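Local structure of N-acetylglucosamine-6-phosphate deacetylase (Mycobacterium smegmatis, 6FV4) at residues B[87-92]-B[130-135]; B[300-305]-B[309-314]. The protein probably removes the acetyl group from N-acetylglucosamine 6-phosphate, working as a metal-dependent amidohydrolase of carbohydrate metabolism. The protein carries 1 engineered substitution. All blocks are in the same frame, centred on the assembly; numbering follows the deposited sequence.

Interaction 1 of 2, residues B[87-92]-B[130-135]; sequences DETARA and GLIDGI
Most of the apolar contacts gather at one methyl group, CD2 of Leu131, which reaches the helix between Thr89 and Ala90. It lies 4.0 Å from CG2 of Thr89 and, slightly closer, 3.9 Å from CA of Ala90, so this branch rests on the helix backbone as well as on a side chain. The Ala90 methyl is a more marginal neighbour, with CB 4.3 Å from Leu131 CD2. A second methyl pair lies deeper: CG2 of Thr89 stands 4.3 Å from CG2 of Ile132, and Leu123 of helix 113-129 touches both residues. With only 138 Å² buried over both segments and the closest CA pair, Ala90 and Leu131, 7.2 Å apart, the contact is small and made largely by side-chain methyl groups, with the Ala90 backbone carbon as the nearest atom to Leu131.

Torsions explain how Thr89 divides its roles. OG1 sits beside the backbone N (chi1 -63°), which places CG2 opposite that N and leaves it to face Leu131 and Ile132. The polar branch bonds elsewhere, to OE1 of Gln126 on helix 113-129 and to the carbonyl O of Thr85 one turn back in the chain.

In the barrel of alternating strands and helices characteristic of the amidohydrolases, the contact packs helix 86-98 against the connection from helix 113-129 to strand 134-138, the strand that ends at the metal ligand Glu138. Gly130 terminates helix 113-129 in a Schellman motif, its positive phi of 93° turning the chain so that Leu131 and Ile132 follow with CB atoms directed at helix 86-98. The carbonyl O of Gly130 also receives weak hydrogen bonds from NH2 of Arg97, farther along helix 86-98, and NH2 of Arg387.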
ATOM      1  N   ASP B  87      30.060 -21.076  21.166  1.00 35.78           N
ATOM      2  CA  ASP B  87      29.154 -21.106  22.304  1.00 36.42           C
ATOM      3  C   ASP B  87      27.993 -20.129  22.115  1.00 37.31           C
ATOM      4  O   ASP B  87      26.834 -20.470  22.379  1.00 35.60           O
ATOM      5  CB  ASP B  87      29.947 -20.804  23.575  1.00 42.79           C
ATOM      6  CG  ASP B  87      29.064 -20.503  24.762  1.00 52.20           C
ATOM      7  OD1 ASP B  87      28.050 -21.214  24.970  1.00 52.57           O
ATOM      8  OD2 ASP B  87      29.385 -19.544  25.502  1.00 60.71           O
ATOM      9  N   GLU B  88      28.277 -18.915  21.640  1.00 31.90           N
ATOM     10  CA  GLU B  88      27.197 -17.957  21.442  1.00 35.67           C
ATOM     11  C   GLU B  88      26.312 -18.370  20.274  1.00 29.83           C
ATOM     12  O   GLU B  88      25.084 -18.278  20.363  1.00 29.47           O
ATOM     13  CB  GLU B  88      27.766 -16.557  21.237  1.00 29.98           C
ATOM     14  CG  GLU B  88      28.586 -16.098  22.421  1.00 34.58           C
ATOM     15  CD  GLU B  88      28.180 -14.756  22.968  1.00 39.59           C
ATOM     16  OE1 GLU B  88      27.035 -14.311  22.724  1.00 35.28           O
ATOM     17  OE2 GLU B  88      29.019 -14.134  23.660  1.00 46.04           O
ATOM     18  N   THR B  89      26.912 -18.835  19.178  1.00 29.03           N
ATOM     19  CA  THR B  89      26.105 -19.273  18.044  1.00 30.86           C
ATOM     20  C   THR B  89      25.256 -20.479  18.411  1.00 29.76           C
ATOM     21  O   THR B  89      24.082 -20.560  18.024  1.00 31.46           O
ATOM     22  CB  THR B  89      27.000 -19.573  16.851  1.00 29.76           C
ATOM     23  OG1 THR B  89      27.656 -18.363  16.469  1.00 30.80           O
ATOM     24  CG2 THR B  89      26.165 -20.083  15.654  1.00 30.11           C
ATOM     25  N   ALA B  90      25.820 -21.415  19.180  1.00 32.01           N
ATOM     26  CA  ALA B  90      25.065 -22.607  19.553  1.00 33.19           C
ATOM     27  C   ALA B  90      23.839 -22.250  20.389  1.00 33.48           C
ATOM     28  O   ALA B  90      22.771 -22.844  20.216  1.00 28.82           O
ATOM     29  CB  ALA B  90      25.952 -23.594  20.300  1.00 35.13           C
ATOM     30  N   ARG B  91      23.975 -21.278  21.298  1.00 32.79           N
ATOM     31  CA  ARG B  91      22.858 -20.886  22.152  1.00 28.59           C
ATOM     32  C   ARG B  91      21.763 -20.185  21.355  1.00 30.87           C
ATOM     33  O   ARG B  91      20.564 -20.398  21.606  1.00 29.68           O
ATOM     34  CB  ARG B  91      23.356 -19.978  23.284  1.00 32.79           C
ATOM     35  CG  ARG B  91      24.044 -20.709  24.419  1.00 38.20           C
ATOM     36  CD  ARG B  91      23.993 -19.919  25.727  1.00 43.06           C
ATOM     37  NE  ARG B  91      24.745 -18.665  25.653  1.00 46.18           N
ATOM     38  CZ  ARG B  91      26.045 -18.544  25.921  1.00 51.32           C
ATOM     39  NH1 ARG B  91      26.754 -19.603  26.284  1.00 53.50           N
ATOM     40  NH2 ARG B  91      26.640 -17.359  25.827  1.00 47.51           N
ATOM     41  N   ALA B  92      22.150 -19.307  20.427  1.00 27.63           N
ATOM     42  CA  ALA B  92      21.157 -18.631  19.600  1.00 26.53           C
ATOM     43  C   ALA B  92      20.442 -19.629  18.710  1.00 27.81           C
ATOM     44  O   ALA B  92      19.202 -19.621  18.613  1.00 26.43           O
ATOM     45  CB  ALA B  92      21.819 -17.549  18.753  1.00 27.46           C
ATOM     46  N   GLY B 130      27.095 -26.031   9.634  1.00 32.84           N
ATOM     47  CA  GLY B 130      25.673 -26.317   9.561  1.00 31.09           C
ATOM     48  C   GLY B 130      24.819 -25.734  10.666  1.00 30.57           C
ATOM     49  O   GLY B 130      23.618 -26.038  10.725  1.00 30.76           O
ATOM     50  N   LEU B 131      25.388 -24.897  11.536  1.00 30.54           N
ATOM     51  CA  LEU B 131      24.589 -24.262  12.581  1.00 29.77           C
ATOM     52  C   LEU B 131      23.707 -23.163  12.010  1.00 29.44           C
ATOM     53  O   LEU B 131      22.543 -23.020  12.407  1.00 32.53           O
ATOM     54  CB  LEU B 131      25.495 -23.694  13.673  1.00 29.07           C
ATOM     55  CG  LEU B 131      26.036 -24.691  14.697  1.00 36.14           C
ATOM     56  CD1 LEU B 131      27.395 -25.266  14.272  1.00 35.64           C
ATOM     57  CD2 LEU B 131      26.143 -24.031  16.065  1.00 40.04           C
ATOM     58  N   ILE B 132      24.259 -22.361  11.099  1.00 27.18           N
ATOM     59  CA  ILE B 132      23.552 -21.288  10.422  1.00 27.83           C
ATOM     60  C   ILE B 132      23.713 -21.501   8.929  1.00 27.55           C
ATOM     61  O   ILE B 132      24.577 -22.246   8.478  1.00 28.15           O
ATOM     62  CB  ILE B 132      24.066 -19.896  10.832  1.00 26.00           C
ATOM     63  CG1 ILE B 132      25.590 -19.882  10.853  1.00 25.63           C
ATOM     64  CG2 ILE B 132      23.558 -19.537  12.218  1.00 32.75           C
ATOM     65  CD1 ILE B 132      26.160 -18.492  10.992  1.00 28.84           C
ATOM     66  N   ASP B 133      22.873 -20.833   8.152  1.00 26.17           N
ATOM     67  CA  ASP B 133      22.824 -21.097   6.725  1.00 27.42           C
ATOM     68  C   ASP B 133      23.416 -19.976   5.881  1.00 27.80           C
ATOM     69  O   ASP B 133      23.490 -20.107   4.653  1.00 28.32           O
ATOM     70  CB  ASP B 133      21.372 -21.379   6.327  1.00 31.19           C
ATOM     71  CG  ASP B 133      20.786 -22.550   7.105  1.00 31.13           C
ATOM     72  OD1 ASP B 133      20.864 -23.690   6.591  1.00 30.58           O
ATOM     73  OD2 ASP B 133      20.278 -22.343   8.242  1.00 32.25           O
ATOM     74  N   GLY B 134      23.871 -18.899   6.503  1.00 21.92           N
ATOM     75  CA  GLY B 134      24.359 -17.768   5.746  1.00 20.61           C
ATOM     76  C   GLY B 134      24.647 -16.641   6.701  1.00 21.78           C
ATOM     77  O   GLY B 134      24.390 -16.741   7.903  1.00 25.31           O
ATOM     78  N   ILE B 135      25.190 -15.559   6.145  1.00 23.72           N
ATOM     79  CA  ILE B 135      25.515 -14.352   6.895  1.00 27.14           C
ATOM     80  C   ILE B 135      24.853 -13.164   6.218  1.00 23.84           C
ATOM     81  O   ILE B 135      24.810 -13.078   4.984  1.00 22.77           O
ATOM     82  CB  ILE B 135      27.039 -14.118   6.993  1.00 23.96           C
ATOM     83  CG1 ILE B 135      27.739 -15.334   7.608  1.00 24.46           C
ATOM     84  CG2 ILE B 135      27.319 -12.835   7.806  1.00 23.00           C
ATOM     85  CD1 ILE B 135      29.314 -15.309   7.457  1.00 26.48           C
TER

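Interaction 2 of 2, residues B[300-305]-B[309-314]; sequences LDIDVV and ARVAGT
Ile302, Asp303 and Val304 pair with Val311, Arg310 and Ala309 in an antiparallel beta hairpin, the last two strands of a three-stranded sheet whose other edge is strand 293-297. The short segment axes run at 142° to one another and pass 4.4 Å apart. Asp303 and Arg310 form the hydrogen-bonded pair: Asp303 N donates to Arg310 O at 2.6 Å, nearly in line with the carbonyl bond, and Arg310 N returns a bond to Asp303 O at 2.9 Å, tilted from the carbonyl plane. Beyond the strand proper, Ala312 N reaches Asp301 O at 2.8 Å with an almost straight N-H...O angle of 173°, although it approaches from above the carbonyl plane.

The tight packing is mainly apolar. CG2 of Ile302 comes within 3.7 Å of Ala309 CB, and Val304 lies on the same face as Ala309. Ile302 and Val311 are a non-hydrogen-bonded pair with diverging CB directions, yet chi2 of -69° swings CD1 of Ile302 back to 3.9 Å from CG1 of Val311. Ala309 also touches Ala287 and Thr321, and its backbone bonds to Ala318, a residue predicted to bind substrate. Equally close are Asp301 CB and Ala312 CB, 3.7 Å apart.

Looseness is confined to the water-bridged region round Arg310 and Gly313. The arginine chain runs extended from CG to NE, and two waters lie in the guanidinium plane, at its edge. Both accept from NH1; one donates to Asp303 O and the other to Val305 O, so NH1 reaches the partner strand through water, while NE makes a weak hydrogen bond to Asp315 O. Val311 to Thr314 make a type II turn with Gly313 third. Here another water accepts from Gly313 N and donates to Asp303 OD2 at 3.0 Å.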
ATOM      1  N   LEU B 300      26.565  -4.959  26.989  1.00 47.77           N
ATOM      2  CA  LEU B 300      25.462  -4.298  27.672  1.00 48.88           C
ATOM      3  C   LEU B 300      24.841  -5.191  28.737  1.00 48.28           C
ATOM      4  O   LEU B 300      24.750  -6.411  28.567  1.00 45.10           O
ATOM      5  CB  LEU B 300      24.393  -3.846  26.671  1.00 50.30           C
ATOM      6  CG  LEU B 300      24.784  -2.534  25.983  1.00 55.99           C
ATOM      7  CD1 LEU B 300      23.923  -2.284  24.751  1.00 50.50           C
ATOM      8  CD2 LEU B 300      24.722  -1.356  26.964  1.00 55.72           C
ATOM      9  N   ASP B 301      24.471  -4.567  29.863  1.00 47.79           N
ATOM     10  CA  ASP B 301      23.553  -5.161  30.825  1.00 44.50           C
ATOM     11  C   ASP B 301      22.143  -4.988  30.273  1.00 40.69           C
ATOM     12  O   ASP B 301      21.727  -3.861  29.982  1.00 40.31           O
ATOM     13  CB  ASP B 301      23.636  -4.477  32.195  1.00 41.82           C
ATOM     14  CG  ASP B 301      24.914  -4.786  32.975  1.00 52.08           C
ATOM     15  OD1 ASP B 301      25.782  -5.572  32.518  1.00 47.99           O
ATOM     16  OD2 ASP B 301      25.033  -4.214  34.090  1.00 48.83           O
ATOM     17  N   ILE B 302      21.405  -6.089  30.133  1.00 40.78           N
ATOM     18  CA  ILE B 302      20.044  -6.056  29.603  1.00 38.43           C
ATOM     19  C   ILE B 302      19.087  -6.531  30.684  1.00 34.35           C
ATOM     20  O   ILE B 302      19.302  -7.588  31.288  1.00 37.85           O
ATOM     21  CB  ILE B 302      19.897  -6.925  28.338  1.00 41.53           C
ATOM     22  CG1 ILE B 302      20.858  -6.466  27.237  1.00 38.04           C
ATOM     23  CG2 ILE B 302      18.434  -6.922  27.859  1.00 32.00           C
ATOM     24  CD1 ILE B 302      20.526  -5.121  26.628  1.00 40.39           C
ATOM     25  N   ASP B 303      18.022  -5.764  30.905  1.00 36.53           N
ATOM     26  CA  ASP B 303      16.980  -6.088  31.872  1.00 35.54           C
ATOM     27  C   ASP B 303      15.758  -6.582  31.107  1.00 34.74           C
ATOM     28  O   ASP B 303      15.172  -5.828  30.325  1.00 33.75           O
ATOM     29  CB  ASP B 303      16.635  -4.858  32.717  1.00 35.05           C
ATOM     30  CG  ASP B 303      15.670  -5.159  33.867  1.00 40.66           C
ATOM     31  OD1 ASP B 303      15.437  -6.345  34.205  1.00 41.48           O
ATOM     32  OD2 ASP B 303      15.130  -4.185  34.439  1.00 40.60           O
ATOM     33  N   VAL B 304      15.381  -7.839  31.324  1.00 32.08           N
ATOM     34  CA  VAL B 304      14.210  -8.426  30.677  1.00 35.78           C
ATOM     35  C   VAL B 304      13.056  -8.393  31.667  1.00 35.90           C
ATOM     36  O   VAL B 304      13.142  -8.997  32.743  1.00 35.00           O
ATOM     37  CB  VAL B 304      14.482  -9.861  30.202  1.00 32.52           C
ATOM     38  CG1 VAL B 304      13.215 -10.459  29.581  1.00 34.03           C
ATOM     39  CG2 VAL B 304      15.637  -9.883  29.209  1.00 33.73           C
ATOM     40  N   VAL B 305      11.979  -7.693  31.299  1.00 35.25           N
ATOM     41  CA  VAL B 305      10.774  -7.565  32.114  1.00 36.49           C
ATOM     42  C   VAL B 305       9.577  -7.945  31.248  1.00 41.55           C
ATOM     43  O   VAL B 305       9.301  -7.282  30.240  1.00 34.19           O
ATOM     44  CB  VAL B 305      10.603  -6.144  32.677  1.00 35.74           C
ATOM     45  CG1 VAL B 305       9.236  -5.988  33.333  1.00 41.43           C
ATOM     46  CG2 VAL B 305      11.715  -5.832  33.678  1.00 36.42           C
ATOM     47  N   ALA B 309      13.080  -6.692  26.390  1.00 33.19           N
ATOM     48  CA  ALA B 309      14.465  -6.426  26.756  1.00 36.64           C
ATOM     49  C   ALA B 309      14.736  -4.923  26.753  1.00 38.84           C
ATOM     50  O   ALA B 309      14.381  -4.226  25.798  1.00 39.68           O
ATOM     51  CB  ALA B 309      15.416  -7.139  25.791  1.00 32.41           C
ATOM     52  N   ARG B 310      15.364  -4.426  27.826  1.00 38.49           N
ATOM     53  CA  ARG B 310      15.785  -3.033  27.915  1.00 37.13           C
ATOM     54  C   ARG B 310      17.206  -2.977  28.452  1.00 38.18           C
ATOM     55  O   ARG B 310      17.638  -3.852  29.213  1.00 34.99           O
ATOM     56  CB  ARG B 310      14.865  -2.200  28.821  1.00 41.18           C
ATOM     57  CG  ARG B 310      13.483  -1.928  28.246  1.00 40.01           C
ATOM     58  CD  ARG B 310      12.577  -1.326  29.301  1.00 44.30           C
ATOM     59  NE  ARG B 310      11.264  -0.975  28.765  1.00 40.95           N
ATOM     60  CZ  ARG B 310      10.211  -1.786  28.774  1.00 44.47           C
ATOM     61  NH1 ARG B 310      10.305  -3.002  29.299  1.00 41.10           N
ATOM     62  NH2 ARG B 310       9.063  -1.377  28.258  1.00 38.87           N
ATOM     63  N   VAL B 311      17.946  -1.948  28.054  1.00 40.60           N
ATOM     64  CA  VAL B 311      19.268  -1.777  28.641  1.00 41.93           C
ATOM     65  C   VAL B 311      19.087  -1.377  30.101  1.00 42.12           C
ATOM     66  O   VAL B 311      18.239  -0.538  30.431  1.00 42.05           O
ATOM     67  CB  VAL B 311      20.107  -0.769  27.840  1.00 45.21           C
ATOM     68  CG1 VAL B 311      20.225  -1.220  26.390  1.00 45.68           C
ATOM     69  CG2 VAL B 311      19.523   0.616  27.903  1.00 50.54           C
ATOM     70  N   ALA B 312      19.825  -2.040  30.991  1.00 43.41           N
ATOM     71  CA  ALA B 312      19.583  -1.877  32.419  1.00 45.12           C
ATOM     72  C   ALA B 312      19.800  -0.429  32.839  1.00 45.77           C
ATOM     73  O   ALA B 312      20.716   0.246  32.365  1.00 45.06           O
ATOM     74  CB  ALA B 312      20.488  -2.808  33.227  1.00 42.49           C
ATOM     75  N   GLY B 313      18.932   0.054  33.726  1.00 50.05           N
ATOM     76  CA  GLY B 313      18.964   1.433  34.150  1.00 48.51           C
ATOM     77  C   GLY B 313      18.199   2.392  33.262  1.00 55.23           C
ATOM     78  O   GLY B 313      18.040   3.560  33.642  1.00 54.99           O
ATOM     79  N   THR B 314      17.714   1.941  32.101  1.00 48.15           N
ATOM     80  CA  THR B 314      17.030   2.811  31.154  1.00 51.31           C
ATOM     81  C   THR B 314      15.678   2.216  30.781  1.00 48.56           C
ATOM     82  O   THR B 314      15.408   1.039  31.038  1.00 52.00           O
ATOM     83  CB  THR B 314      17.874   3.021  29.892  1.00 52.81           C
ATOM     84  OG1 THR B 314      19.267   3.050  30.246  1.00 55.61           O
ATOM     85  CG2 THR B 314      17.497   4.327  29.198  1.00 53.71           C
TER
HETATM   86  O   HOH W   1      12.806  -4.361  30.325  1.00 37.52           O
HETATM   87  O   HOH W   2      16.838  -1.805  35.149  1.00 48.32           O
HETATM   88  O   HOH W   3       8.097  -4.461  29.980  1.00 43.01           O

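Overall arrangement
Interaction 1 and interaction 2 are separate contacts, with centres 24 Å apart and nearest atoms about 10 Å apart, and the chain completes the first well before it enters the second. Neither contact includes a metal ligand. In interaction 1 the side chain of Thr89 is about 11 Å from that of His74, and that of Ile132 about 12 Å from that of His72, both zinc ligands. Interaction 2 is more peripheral in the chain, with its centre 24 Å from the chain centre against 13 Å for interaction 1. The side chain of Ala309 is about 14 Å from the zinc, and the Ile302 side chain lies about 4 Å from that of Ala318, a predicted substrate-binding residue.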